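Local coordinates for protein dinoflagellate luciferase (Lingulodinium polyedrum, PDB 1VPR) that catalyses, as one of three homologous luciferase domains, the pH-regulated oxidation of an open-tetrapyrrole luciferin by oxygen, emitting blue light, at residues A[31-36]-A[239-244]; A[129-134]-A[247-252]; A[136-141]-A[265-270]. All coordinates share one frame; numbering follows the deposited sequence.

Contact 1 (A[31-36]-A[239-244])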
ATOM      1  N   ASN A  31       4.414  18.326   2.972  1.00 36.86           N
ATOM      2  CA  ASN A  31       3.048  18.286   2.444  1.00 36.31           C
ATOM      3  C   ASN A  31       2.410  16.896   2.522  1.00 35.43           C
ATOM      4  O   ASN A  31       1.586  16.522   1.682  1.00 35.37           O
ATOM      5  CB  ASN A  31       3.035  18.807   1.006  1.00 38.78           C
ATOM      6  CG  ASN A  31       3.313  20.303   0.936  1.00 41.53           C
ATOM      7  OD1 ASN A  31       3.411  20.886  -0.147  1.00 45.12           O
ATOM      8  ND2 ASN A  31       3.434  20.934   2.102  1.00 42.63           N
ATOM      9  N   GLY A  32       2.789  16.147   3.553  1.00 33.83           N
ATOM     10  CA  GLY A  32       2.257  14.809   3.753  1.00 33.22           C
ATOM     11  C   GLY A  32       2.945  13.742   2.914  1.00 31.28           C
ATOM     12  O   GLY A  32       2.560  12.571   2.990  1.00 30.13           O
HETATM   13  N   MSE A  33       3.971  14.151   2.157  1.00 30.70           N
HETATM   14  CA  MSE A  33       4.743  13.279   1.243  1.00 32.71           C
HETATM   15  C   MSE A  33       6.183  12.967   1.693  1.00 31.77           C
HETATM   16  O   MSE A  33       6.829  13.795   2.347  1.00 30.23           O
HETATM   17  CB  MSE A  33       4.853  13.945  -0.129  1.00 36.88           C
HETATM   18  CG  MSE A  33       3.559  14.522  -0.658  1.00 43.88           C
HETATM   19 SE   MSE A  33       2.319  13.135  -1.166  1.00 52.16          SE
HETATM   20  CE  MSE A  33       3.013  12.897  -2.969  1.00 45.20           C
ATOM     21  N   HIS A  34       6.683  11.782   1.321  1.00 28.19           N
ATOM     22  CA  HIS A  34       8.060  11.382   1.638  1.00 26.23           C
ATOM     23  C   HIS A  34       8.791  11.237   0.313  1.00 26.58           C
ATOM     24  O   HIS A  34       8.518  10.308  -0.460  1.00 26.94           O
ATOM     25  CB  HIS A  34       8.108  10.042   2.381  1.00 22.74           C
ATOM     26  CG  HIS A  34       9.499   9.590   2.719  1.00 24.84           C
ATOM     27  ND1 HIS A  34       9.814   8.270   2.978  1.00 22.00           N
ATOM     28  CD2 HIS A  34      10.660  10.284   2.840  1.00 22.95           C
ATOM     29  CE1 HIS A  34      11.108   8.172   3.241  1.00 24.26           C
ATOM     30  NE2 HIS A  34      11.643   9.378   3.165  1.00 23.55           N
ATOM     31  N   LYS A  35       9.709  12.159   0.047  1.00 26.53           N
ATOM     32  CA  LYS A  35      10.478  12.146  -1.191  1.00 27.18           C
ATOM     33  C   LYS A  35      11.978  12.229  -0.887  1.00 29.65           C
ATOM     34  O   LYS A  35      12.547  13.323  -0.832  1.00 28.05           O
ATOM     35  CB  LYS A  35      10.057  13.315  -2.068  1.00 25.79           C
ATOM     36  N   PRO A  36      12.631  11.070  -0.683  1.00 29.28           N
ATOM     37  CA  PRO A  36      14.068  11.055  -0.387  1.00 31.38           C
ATOM     38  C   PRO A  36      14.886  10.943  -1.669  1.00 31.62           C
ATOM     39  O   PRO A  36      14.356  10.573  -2.725  1.00 33.82           O
ATOM     40  CB  PRO A  36      14.214   9.826   0.498  1.00 28.91           C
ATOM     41  CG  PRO A  36      13.277   8.859  -0.181  1.00 27.03           C
ATOM     42  CD  PRO A  36      12.055   9.717  -0.541  1.00 29.98           C
ATOM     43  N   TYR A 239      -4.251   7.109  -6.708  1.00 14.82           N
ATOM     44  CA  TYR A 239      -2.881   7.095  -7.159  1.00 12.71           C
ATOM     45  C   TYR A 239      -1.920   6.869  -5.987  1.00 14.57           C
ATOM     46  O   TYR A 239      -2.025   7.540  -4.958  1.00 13.94           O
ATOM     47  CB  TYR A 239      -2.611   8.445  -7.825  1.00 14.56           C
ATOM     48  CG  TYR A 239      -1.149   8.762  -8.065  1.00 15.25           C
ATOM     49  CD1 TYR A 239      -0.320   7.839  -8.696  1.00 17.20           C
ATOM     50  CD2 TYR A 239      -0.602   9.990  -7.665  1.00 15.15           C
ATOM     51  CE1 TYR A 239       1.026   8.118  -8.940  1.00 17.34           C
ATOM     52  CE2 TYR A 239       0.746  10.282  -7.896  1.00 17.28           C
ATOM     53  CZ  TYR A 239       1.551   9.332  -8.542  1.00 16.98           C
ATOM     54  OH  TYR A 239       2.870   9.602  -8.838  1.00 17.86           O
ATOM     55  N   GLU A 240      -1.011   5.913  -6.145  1.00 15.73           N
ATOM     56  CA  GLU A 240      -0.020   5.638  -5.120  1.00 15.10           C
ATOM     57  C   GLU A 240       1.409   5.927  -5.583  1.00 16.20           C
ATOM     58  O   GLU A 240       1.998   5.129  -6.308  1.00 16.80           O
ATOM     59  CB  GLU A 240      -0.088   4.174  -4.670  1.00 18.04           C
ATOM     60  CG  GLU A 240      -1.311   3.821  -3.837  1.00 15.99           C
ATOM     61  CD  GLU A 240      -1.124   4.152  -2.357  1.00 19.42           C
ATOM     62  OE1 GLU A 240      -0.373   5.109  -2.028  1.00 18.21           O
ATOM     63  OE2 GLU A 240      -1.753   3.457  -1.530  1.00 17.67           O
ATOM     64  N   PRO A 241       1.961   7.101  -5.234  1.00 14.29           N
ATOM     65  CA  PRO A 241       3.348   7.347  -5.654  1.00 15.07           C
ATOM     66  C   PRO A 241       4.211   6.531  -4.686  1.00 15.86           C
ATOM     67  O   PRO A 241       3.907   6.467  -3.488  1.00 17.59           O
ATOM     68  CB  PRO A 241       3.526   8.851  -5.443  1.00 13.42           C
ATOM     69  CG  PRO A 241       2.454   9.207  -4.430  1.00 14.29           C
ATOM     70  CD  PRO A 241       1.291   8.359  -4.870  1.00 12.67           C
ATOM     71  N   LEU A 242       5.276   5.916  -5.189  1.00 15.91           N
ATOM     72  CA  LEU A 242       6.135   5.074  -4.363  1.00 14.77           C
ATOM     73  C   LEU A 242       7.498   5.693  -4.094  1.00 16.41           C
ATOM     74  O   LEU A 242       8.041   6.445  -4.933  1.00 17.84           O
ATOM     75  CB  LEU A 242       6.338   3.726  -5.047  1.00 14.07           C
ATOM     76  CG  LEU A 242       5.072   3.033  -5.555  1.00 15.69           C
ATOM     77  CD1 LEU A 242       5.469   1.757  -6.285  1.00 14.97           C
ATOM     78  CD2 LEU A 242       4.121   2.749  -4.402  1.00 16.66           C
ATOM     79  N   VAL A 243       8.051   5.367  -2.931  1.00 16.69           N
ATOM     80  CA  VAL A 243       9.363   5.845  -2.526  1.00 19.28           C
ATOM     81  C   VAL A 243      10.409   5.330  -3.515  1.00 21.18           C
ATOM     82  O   VAL A 243      11.480   5.944  -3.676  1.00 19.64           O
ATOM     83  CB  VAL A 243       9.720   5.338  -1.114  1.00 21.30           C
ATOM     84  CG1 VAL A 243      11.193   5.587  -0.815  1.00 22.97           C
ATOM     85  CG2 VAL A 243       8.844   6.038  -0.081  1.00 20.04           C
ATOM     86  N   SER A 244      10.098   4.206  -4.167  1.00 20.78           N
ATOM     87  CA  SER A 244      10.997   3.594  -5.146  1.00 20.83           C
ATOM     88  C   SER A 244      11.012   4.381  -6.458  1.00 20.62           C
ATOM     89  O   SER A 244      11.878   4.177  -7.310  1.00 21.49           O
ATOM     90  CB  SER A 244      10.553   2.163  -5.440  1.00 22.24           C
ATOM     91  OG  SER A 244       9.376   2.171  -6.231  1.00 19.74           O
TER
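M33 and P36, in and just after the short strand 33-34, make the apolar contacts with P241 and V243, at the end of strand 237-241 and in the turn after it. M33, present as selenomethionine, bends at both chi2 and chi3 (-71° and -86°), which swings its terminal methyl toward the sheet; CE meets P241 CG at 4.0 Å, the two side chains lying about at right angles. A long flexible chain suits a site where the backbones stay 9.2 Å apart from M33 CA to P241 CA. Farther on, P36 CG rests 3.9 Å from V243 CG1. Both prolines offer compact, rigid apolar rings.

H34 makes the third touch. With CG1 anti to the backbone N (chi1 168°), V243 divides its methyls between two partners: CG1 goes to P36, and CG2 comes obliquely to the H34 imidazole, 3.9 Å from ND1. That ring's polar partners are other residues: ND1 bonds to the carbonyl of V222 and NE2 to the hydroxyl of Y60, while F29 stacks on it.

With no hydrogen bond between the segments, van der Waals packing joins the helical-bundle region to the catalytic domain here, and the bonds to V222 and Y60 probably fix the histidine ring's rotation.

Contact 2 (A[129-134]-A[247-252])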
ATOM      1  N   PHE A 129       4.977  10.964 -17.432  1.00 20.04           N
ATOM      2  CA  PHE A 129       3.669  11.591 -17.294  1.00 19.53           C
ATOM      3  C   PHE A 129       3.550  12.276 -15.926  1.00 18.27           C
ATOM      4  O   PHE A 129       4.191  11.850 -14.968  1.00 17.29           O
ATOM      5  CB  PHE A 129       2.595  10.512 -17.441  1.00 19.16           C
ATOM      6  CG  PHE A 129       1.185  11.000 -17.238  1.00 19.07           C
ATOM      7  CD1 PHE A 129       0.432  10.555 -16.145  1.00 19.14           C
ATOM      8  CD2 PHE A 129       0.580  11.848 -18.169  1.00 19.70           C
ATOM      9  CE1 PHE A 129      -0.910  10.950 -15.993  1.00 17.45           C
ATOM     10  CE2 PHE A 129      -0.755  12.244 -18.026  1.00 18.38           C
ATOM     11  CZ  PHE A 129      -1.497  11.789 -16.931  1.00 18.83           C
ATOM     12  N   ASP A 130       2.765  13.352 -15.847  1.00 18.27           N
ATOM     13  CA  ASP A 130       2.551  14.067 -14.573  1.00 16.68           C
ATOM     14  C   ASP A 130       1.378  13.388 -13.872  1.00 16.72           C
ATOM     15  O   ASP A 130       0.215  13.783 -14.066  1.00 18.12           O
ATOM     16  CB  ASP A 130       2.194  15.537 -14.811  1.00 17.51           C
ATOM     17  CG  ASP A 130       2.020  16.323 -13.512  1.00 19.93           C
ATOM     18  OD1 ASP A 130       1.858  17.558 -13.599  1.00 19.86           O
ATOM     19  OD2 ASP A 130       2.036  15.721 -12.405  1.00 23.30           O
ATOM     20  N   TYR A 131       1.680  12.368 -13.069  1.00 15.91           N
ATOM     21  CA  TYR A 131       0.629  11.633 -12.368  1.00 17.28           C
ATOM     22  C   TYR A 131      -0.141  12.478 -11.369  1.00 16.36           C
ATOM     23  O   TYR A 131      -1.260  12.120 -11.013  1.00 16.81           O
ATOM     24  CB  TYR A 131       1.189  10.392 -11.659  1.00 14.08           C
ATOM     25  CG  TYR A 131       1.567   9.293 -12.628  1.00 15.42           C
ATOM     26  CD1 TYR A 131       2.879   9.175 -13.093  1.00 12.69           C
ATOM     27  CD2 TYR A 131       0.591   8.429 -13.147  1.00 12.84           C
ATOM     28  CE1 TYR A 131       3.217   8.223 -14.062  1.00 16.65           C
ATOM     29  CE2 TYR A 131       0.905   7.471 -14.118  1.00 11.67           C
ATOM     30  CZ  TYR A 131       2.220   7.378 -14.571  1.00 14.23           C
ATOM     31  OH  TYR A 131       2.537   6.480 -15.565  1.00 19.22           O
ATOM     32  N   GLY A 132       0.459  13.590 -10.924  1.00 17.51           N
ATOM     33  CA  GLY A 132      -0.204  14.477  -9.976  1.00 17.54           C
ATOM     34  C   GLY A 132      -1.229  15.446 -10.574  1.00 18.45           C
ATOM     35  O   GLY A 132      -1.911  16.166  -9.844  1.00 20.47           O
ATOM     36  N   ASP A 133      -1.361  15.471 -11.891  1.00 18.48           N
ATOM     37  CA  ASP A 133      -2.297  16.390 -12.545  1.00 18.90           C
ATOM     38  C   ASP A 133      -3.627  15.684 -12.798  1.00 20.05           C
ATOM     39  O   ASP A 133      -3.753  14.883 -13.742  1.00 19.26           O
ATOM     40  CB  ASP A 133      -1.691  16.879 -13.877  1.00 19.23           C
ATOM     41  CG  ASP A 133      -2.490  18.021 -14.520  1.00 21.75           C
ATOM     42  OD1 ASP A 133      -3.705  18.206 -14.220  1.00 21.09           O
ATOM     43  OD2 ASP A 133      -1.880  18.730 -15.360  1.00 21.16           O
ATOM     44  N   LYS A 134      -4.623  15.992 -11.963  1.00 19.03           N
ATOM     45  CA  LYS A 134      -5.929  15.349 -12.059  1.00 17.70           C
ATOM     46  C   LYS A 134      -6.682  15.662 -13.337  1.00 18.62           C
ATOM     47  O   LYS A 134      -7.609  14.930 -13.689  1.00 16.44           O
ATOM     48  CB  LYS A 134      -6.788  15.723 -10.836  1.00 18.53           C
ATOM     49  CG  LYS A 134      -6.194  15.240  -9.494  1.00 16.42           C
ATOM     50  CD  LYS A 134      -6.896  15.898  -8.281  1.00 17.73           C
ATOM     51  CE  LYS A 134      -8.382  15.561  -8.254  1.00 15.00           C
ATOM     52  NZ  LYS A 134      -8.608  14.132  -7.923  1.00 15.72           N
ATOM     53  N   ASN A 247       5.042   4.230  -9.874  1.00 16.17           N
ATOM     54  CA  ASN A 247       3.740   4.904  -9.816  1.00 15.89           C
ATOM     55  C   ASN A 247       2.642   3.863  -9.987  1.00 16.64           C
ATOM     56  O   ASN A 247       2.675   3.068 -10.937  1.00 13.43           O
ATOM     57  CB  ASN A 247       3.602   5.953 -10.927  1.00 17.39           C
ATOM     58  CG  ASN A 247       4.582   7.116 -10.779  1.00 19.15           C
ATOM     59  OD1 ASN A 247       4.441   7.971  -9.901  1.00 16.47           O
ATOM     60  ND2 ASN A 247       5.588   7.142 -11.643  1.00 16.84           N
ATOM     61  N   LEU A 248       1.679   3.846  -9.067  1.00 15.92           N
ATOM     62  CA  LEU A 248       0.578   2.889  -9.171  1.00 14.44           C
ATOM     63  C   LEU A 248      -0.747   3.604  -9.261  1.00 14.47           C
ATOM     64  O   LEU A 248      -0.951   4.645  -8.630  1.00 14.44           O
ATOM     65  CB  LEU A 248       0.495   1.972  -7.930  1.00 12.61           C
ATOM     66  CG  LEU A 248       1.728   1.277  -7.365  1.00 16.06           C
ATOM     67  CD1 LEU A 248       1.370   0.495  -6.115  1.00 15.64           C
ATOM     68  CD2 LEU A 248       2.309   0.348  -8.427  1.00 10.23           C
ATOM     69  N   LEU A 249      -1.648   3.038 -10.059  1.00 14.25           N
ATOM     70  CA  LEU A 249      -3.018   3.529 -10.163  1.00 15.67           C
ATOM     71  C   LEU A 249      -3.818   2.274  -9.813  1.00 15.68           C
ATOM     72  O   LEU A 249      -3.771   1.276 -10.534  1.00 14.36           O
ATOM     73  CB  LEU A 249      -3.334   4.033 -11.576  1.00 14.70           C
ATOM     74  CG  LEU A 249      -2.811   5.442 -11.848  1.00 15.77           C
ATOM     75  CD1 LEU A 249      -2.995   5.770 -13.308  1.00 17.71           C
ATOM     76  CD2 LEU A 249      -3.539   6.452 -10.992  1.00 13.67           C
ATOM     77  N   GLY A 250      -4.533   2.301  -8.693  1.00 15.46           N
ATOM     78  CA  GLY A 250      -5.256   1.106  -8.299  1.00 13.84           C
ATOM     79  C   GLY A 250      -6.625   1.384  -7.745  1.00 12.97           C
ATOM     80  O   GLY A 250      -7.022   2.537  -7.626  1.00 10.90           O
ATOM     81  N   VAL A 251      -7.322   0.315  -7.373  1.00 12.77           N
ATOM     82  CA  VAL A 251      -8.675   0.385  -6.869  1.00 11.32           C
ATOM     83  C   VAL A 251      -8.910  -0.697  -5.839  1.00 14.31           C
ATOM     84  O   VAL A 251      -8.386  -1.795  -5.990  1.00 13.24           O
ATOM     85  CB  VAL A 251      -9.712   0.103  -8.027  1.00 14.00           C
ATOM     86  CG1 VAL A 251     -11.096  -0.093  -7.436  1.00 12.25           C
ATOM     87  CG2 VAL A 251      -9.727   1.245  -9.045  1.00 10.44           C
ATOM     88  N   TRP A 252      -9.686  -0.394  -4.795  1.00 11.03           N
ATOM     89  CA  TRP A 252     -10.076  -1.398  -3.816  1.00 12.53           C
ATOM     90  C   TRP A 252     -11.588  -1.468  -3.966  1.00 14.22           C
ATOM     91  O   TRP A 252     -12.263  -0.431  -4.120  1.00 14.66           O
ATOM     92  CB  TRP A 252      -9.835  -0.979  -2.349  1.00 13.37           C
ATOM     93  CG  TRP A 252      -8.462  -1.172  -1.843  1.00 13.07           C
ATOM     94  CD1 TRP A 252      -7.606  -0.201  -1.437  1.00 14.98           C
ATOM     95  CD2 TRP A 252      -7.788  -2.415  -1.640  1.00 13.02           C
ATOM     96  NE1 TRP A 252      -6.439  -0.753  -0.989  1.00 14.89           N
ATOM     97  CE2 TRP A 252      -6.525  -2.117  -1.100  1.00 13.40           C
ATOM     98  CE3 TRP A 252      -8.133  -3.755  -1.869  1.00 14.24           C
ATOM     99  CZ2 TRP A 252      -5.594  -3.107  -0.768  1.00 13.89           C
ATOM    100  CZ3 TRP A 252      -7.217  -4.739  -1.547  1.00 14.81           C
ATOM    101  CH2 TRP A 252      -5.956  -4.409  -1.000  1.00 13.77           C
TER
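N247 lays its side chain over one face of the Y131 ring. Its CB sits 4.0 Å from the ring centroid and only 14° off the normal, a CH-pi contact, and the amide that follows stacks on the rim of the same face, its plane 22° from that of the ring. CG lies anti to the carbonyl carbon, beside the backbone N (chi1 -65°), which brings the amide over the ring. The closest pair is N247 CG to Y131 CD1 at 3.5 Å; on the amide, ND2 comes to 3.6 Å from Y131 CE1. An asparagine suits this place because its flat amide can lie along the aromatic ring while its oxygen, OD1, hydrogen-bonds to the hydroxyl of Y239. On the opposite face of Y131, F129 places CD1 3.6 Å above the plane, over the ring centre, and the tyrosine is thereby sandwiched.

L248 turns to the other side of the strand, where it packs on E240 and E266. L249 faces the loop again: its CB points to the loop, and its branched end carries CD1 to the edge of the tyrosine, near the ring plane and 4.3 Å from Y131 CE2, an apolar filling against an aromatic edge. Beyond it the strand runs on away from the loop, toward W252, which takes part in a cation-pi contact with K260.

The tyrosine is presented by a type I turn from D130 to D133, closed by the bond from D133 N to D130 O (3.2 Å); R352 forms a salt bridge with D130. Residues 129-134 belong to the loop between helix 120-126 and strand 163-169, and they cover one end of strand 247-253, which runs antiparallel between strands 237-241 and 259-266 of the large sheet.

Contact 3 (A[136-141]-A[265-270])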
ATOM      1  N   LEU A 136      -5.444  15.544 -16.411  1.00 18.66           N
ATOM      2  CA  LEU A 136      -4.914  14.829 -17.580  1.00 19.01           C
ATOM      3  C   LEU A 136      -5.412  13.396 -17.716  1.00 19.49           C
ATOM      4  O   LEU A 136      -5.590  12.688 -16.732  1.00 20.16           O
ATOM      5  CB  LEU A 136      -3.383  14.796 -17.524  1.00 17.10           C
ATOM      6  CG  LEU A 136      -2.669  16.143 -17.458  1.00 19.42           C
ATOM      7  CD1 LEU A 136      -1.156  15.912 -17.387  1.00 20.59           C
ATOM      8  CD2 LEU A 136      -3.028  16.997 -18.677  1.00 20.85           C
ATOM      9  N   LYS A 137      -5.634  12.967 -18.946  1.00 19.82           N
ATOM     10  CA  LYS A 137      -6.036  11.598 -19.196  1.00 19.83           C
ATOM     11  C   LYS A 137      -4.733  10.806 -19.272  1.00 21.19           C
ATOM     12  O   LYS A 137      -3.714  11.331 -19.746  1.00 20.25           O
ATOM     13  CB  LYS A 137      -6.751  11.493 -20.532  1.00 22.52           C
ATOM     14  CG  LYS A 137      -8.018  12.293 -20.629  1.00 24.56           C
ATOM     15  CD  LYS A 137      -8.651  12.053 -21.969  1.00 28.08           C
ATOM     16  CE  LYS A 137      -9.924  12.863 -22.119  1.00 30.79           C
ATOM     17  NZ  LYS A 137     -10.430  12.755 -23.524  1.00 31.02           N
ATOM     18  N   LEU A 138      -4.750   9.555 -18.819  1.00 19.30           N
ATOM     19  CA  LEU A 138      -3.548   8.738 -18.873  1.00 19.60           C
ATOM     20  C   LEU A 138      -3.230   8.614 -20.362  1.00 20.95           C
ATOM     21  O   LEU A 138      -4.124   8.370 -21.185  1.00 21.66           O
ATOM     22  CB  LEU A 138      -3.813   7.366 -18.242  1.00 19.68           C
ATOM     23  CG  LEU A 138      -2.599   6.515 -17.874  1.00 18.98           C
ATOM     24  CD1 LEU A 138      -1.750   7.220 -16.819  1.00 20.24           C
ATOM     25  CD2 LEU A 138      -3.080   5.167 -17.343  1.00 17.52           C
ATOM     26  N   PRO A 139      -1.959   8.786 -20.734  1.00 22.09           N
ATOM     27  CA  PRO A 139      -1.557   8.702 -22.144  1.00 23.21           C
ATOM     28  C   PRO A 139      -1.907   7.420 -22.896  1.00 25.23           C
ATOM     29  O   PRO A 139      -2.157   7.462 -24.095  1.00 27.05           O
ATOM     30  CB  PRO A 139      -0.053   8.931 -22.085  1.00 21.29           C
ATOM     31  CG  PRO A 139       0.087   9.862 -20.910  1.00 23.66           C
ATOM     32  CD  PRO A 139      -0.815   9.176 -19.892  1.00 21.12           C
ATOM     33  N   CYS A 140      -1.934   6.281 -22.211  1.00 25.80           N
ATOM     34  CA  CYS A 140      -2.217   5.032 -22.909  1.00 25.24           C
ATOM     35  C   CYS A 140      -3.695   4.707 -23.030  1.00 25.84           C
ATOM     36  O   CYS A 140      -4.059   3.598 -23.429  1.00 28.46           O
ATOM     37  CB  CYS A 140      -1.468   3.871 -22.245  1.00 25.44           C
ATOM     38  SG  CYS A 140      -1.764   3.639 -20.482  1.00 27.46           S
ATOM     39  N   GLY A 141      -4.551   5.678 -22.721  1.00 24.93           N
ATOM     40  CA  GLY A 141      -5.985   5.435 -22.803  1.00 23.45           C
ATOM     41  C   GLY A 141      -6.456   4.790 -21.514  1.00 23.68           C
ATOM     42  O   GLY A 141      -5.642   4.587 -20.609  1.00 23.19           O
ATOM     43  N   TRP A 265      -2.148  -1.119 -10.932  1.00 14.10           N
ATOM     44  CA  TRP A 265      -1.383  -1.090 -12.167  1.00 16.15           C
ATOM     45  C   TRP A 265      -0.062  -0.419 -11.866  1.00 15.75           C
ATOM     46  O   TRP A 265      -0.043   0.747 -11.480  1.00 16.51           O
ATOM     47  CB  TRP A 265      -2.094  -0.270 -13.239  1.00 15.31           C
ATOM     48  CG  TRP A 265      -3.163  -1.011 -13.973  1.00 17.15           C
ATOM     49  CD1 TRP A 265      -4.507  -0.901 -13.794  1.00 14.56           C
ATOM     50  CD2 TRP A 265      -2.971  -1.977 -15.020  1.00 17.22           C
ATOM     51  NE1 TRP A 265      -5.178  -1.743 -14.660  1.00 16.95           N
ATOM     52  CE2 TRP A 265      -4.256  -2.411 -15.428  1.00 17.91           C
ATOM     53  CE3 TRP A 265      -1.844  -2.514 -15.654  1.00 19.03           C
ATOM     54  CZ2 TRP A 265      -4.442  -3.357 -16.445  1.00 15.44           C
ATOM     55  CZ3 TRP A 265      -2.034  -3.467 -16.673  1.00 19.06           C
ATOM     56  CH2 TRP A 265      -3.319  -3.867 -17.052  1.00 18.41           C
ATOM     57  N   GLU A 266       1.033  -1.152 -12.037  1.00 15.06           N
ATOM     58  CA  GLU A 266       2.378  -0.613 -11.810  1.00 15.76           C
ATOM     59  C   GLU A 266       2.754  -0.075 -13.191  1.00 17.55           C
ATOM     60  O   GLU A 266       3.134  -0.836 -14.096  1.00 18.80           O
ATOM     61  CB  GLU A 266       3.312  -1.744 -11.376  1.00 14.82           C
ATOM     62  CG  GLU A 266       4.753  -1.337 -11.090  1.00 16.46           C
ATOM     63  CD  GLU A 266       5.594  -2.535 -10.679  1.00 17.18           C
ATOM     64  OE1 GLU A 266       5.837  -3.398 -11.557  1.00 16.04           O
ATOM     65  OE2 GLU A 266       5.987  -2.622  -9.481  1.00 14.78           O
HETATM   66  N   MSE A 267       2.642   1.245 -13.342  1.00 17.95           N
HETATM   67  CA  MSE A 267       2.849   1.894 -14.615  1.00 16.95           C
HETATM   68  C   MSE A 267       4.192   1.711 -15.307  1.00 19.40           C
HETATM   69  O   MSE A 267       4.243   1.620 -16.529  1.00 19.58           O
HETATM   70  CB  MSE A 267       2.523   3.380 -14.487  1.00 18.59           C
HETATM   71  CG  MSE A 267       1.097   3.687 -13.992  1.00 12.18           C
HETATM   72 SE   MSE A 267      -0.249   2.784 -15.047  1.00 21.89          SE
HETATM   73  CE  MSE A 267       0.372   3.335 -16.806  1.00 16.25           C
ATOM     74  N   GLU A 268       5.280   1.631 -14.561  1.00 18.96           N
ATOM     75  CA  GLU A 268       6.573   1.474 -15.220  1.00 20.64           C
ATOM     76  C   GLU A 268       6.860   0.097 -15.820  1.00 20.41           C
ATOM     77  O   GLU A 268       7.788  -0.035 -16.630  1.00 21.55           O
ATOM     78  CB  GLU A 268       7.687   1.863 -14.256  1.00 20.04           C
ATOM     79  CG  GLU A 268       7.658   3.325 -13.898  1.00 18.63           C
ATOM     80  CD  GLU A 268       6.454   3.714 -13.056  1.00 21.18           C
ATOM     81  OE1 GLU A 268       6.173   3.031 -12.050  1.00 24.59           O
ATOM     82  OE2 GLU A 268       5.799   4.723 -13.394  1.00 21.87           O
ATOM     83  N   SER A 269       6.078  -0.915 -15.437  1.00 18.37           N
ATOM     84  CA  SER A 269       6.260  -2.283 -15.937  1.00 18.46           C
ATOM     85  C   SER A 269       5.057  -2.769 -16.753  1.00 17.13           C
ATOM     86  O   SER A 269       5.141  -3.757 -17.493  1.00 19.52           O
ATOM     87  CB  SER A 269       6.475  -3.232 -14.766  1.00 17.67           C
ATOM     88  OG  SER A 269       5.267  -3.393 -14.031  1.00 17.89           O
ATOM     89  N   GLY A 270       3.941  -2.065 -16.623  1.00 17.09           N
ATOM     90  CA  GLY A 270       2.734  -2.442 -17.343  1.00 19.29           C
ATOM     91  C   GLY A 270       2.047  -3.641 -16.719  1.00 21.85           C
ATOM     92  O   GLY A 270       1.127  -4.225 -17.318  1.00 23.74           O
TER
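L138 and M267 meet tip to tip where a type I turn, L138 to G141, packs against the end of strand 259-266 in the antiparallel sheet of the calycin-type catalytic domain. This is the tight part of the contact. L138 CD2 lies 3.9 Å from CE of M267, a selenomethionine in this crystal. The leucine holds CG anti to its backbone N (chi1 -164°), directing its branches to the strand end. The unbranched, flexible M267 suits its place because bends at chi2 and chi3 can curl its methyl to the leucine. Both side chains are buried, and helix 120-126 adds C126, which touches L138, C140 and M267 alike.

The other part is looser. C140 belongs to a partly exposed stretch of the turn, and its SG stands 4.3 Å from M267 CE; its small thiol fits beside helix 120-126, with Q122 as a further neighbour. G141 closes the turn through its N, bonded to L138 O at 3.1 Å, with backbone angles (phi 85°, psi -176°) at which a side chain would collide with the preceding carbonyl.

On the strand side, M267 is the first residue after E266 in the turn that E266 O closes; this carbonyl oxygen accepts two backbone donors, G270 N at 2.9 Å and S269 N at 3.2 Å.

The first segments of all three contacts come early in the chain (31-36, 129-134, 136-141) and their partners follow in the same order (239-244, 247-252, 265-270), so the connections interleave. The partners lie on strands 237-241, 247-253 and 259-266, successive antiparallel neighbours in the large sheet. Contacts 2 and 3 are close, their centres about 8 Å apart, and touch through the bond from N247 N to E268 OE1; contact 1 lies about 12 Å from contact 2, centre to centre, and about 18 Å from contact 3. Residues of the helical-bundle region thus meet the end of strand 237-241 and the turn after it, while one loop of the catalytic domain packs on the next strand, 247-253, and on the turn ending 259-266.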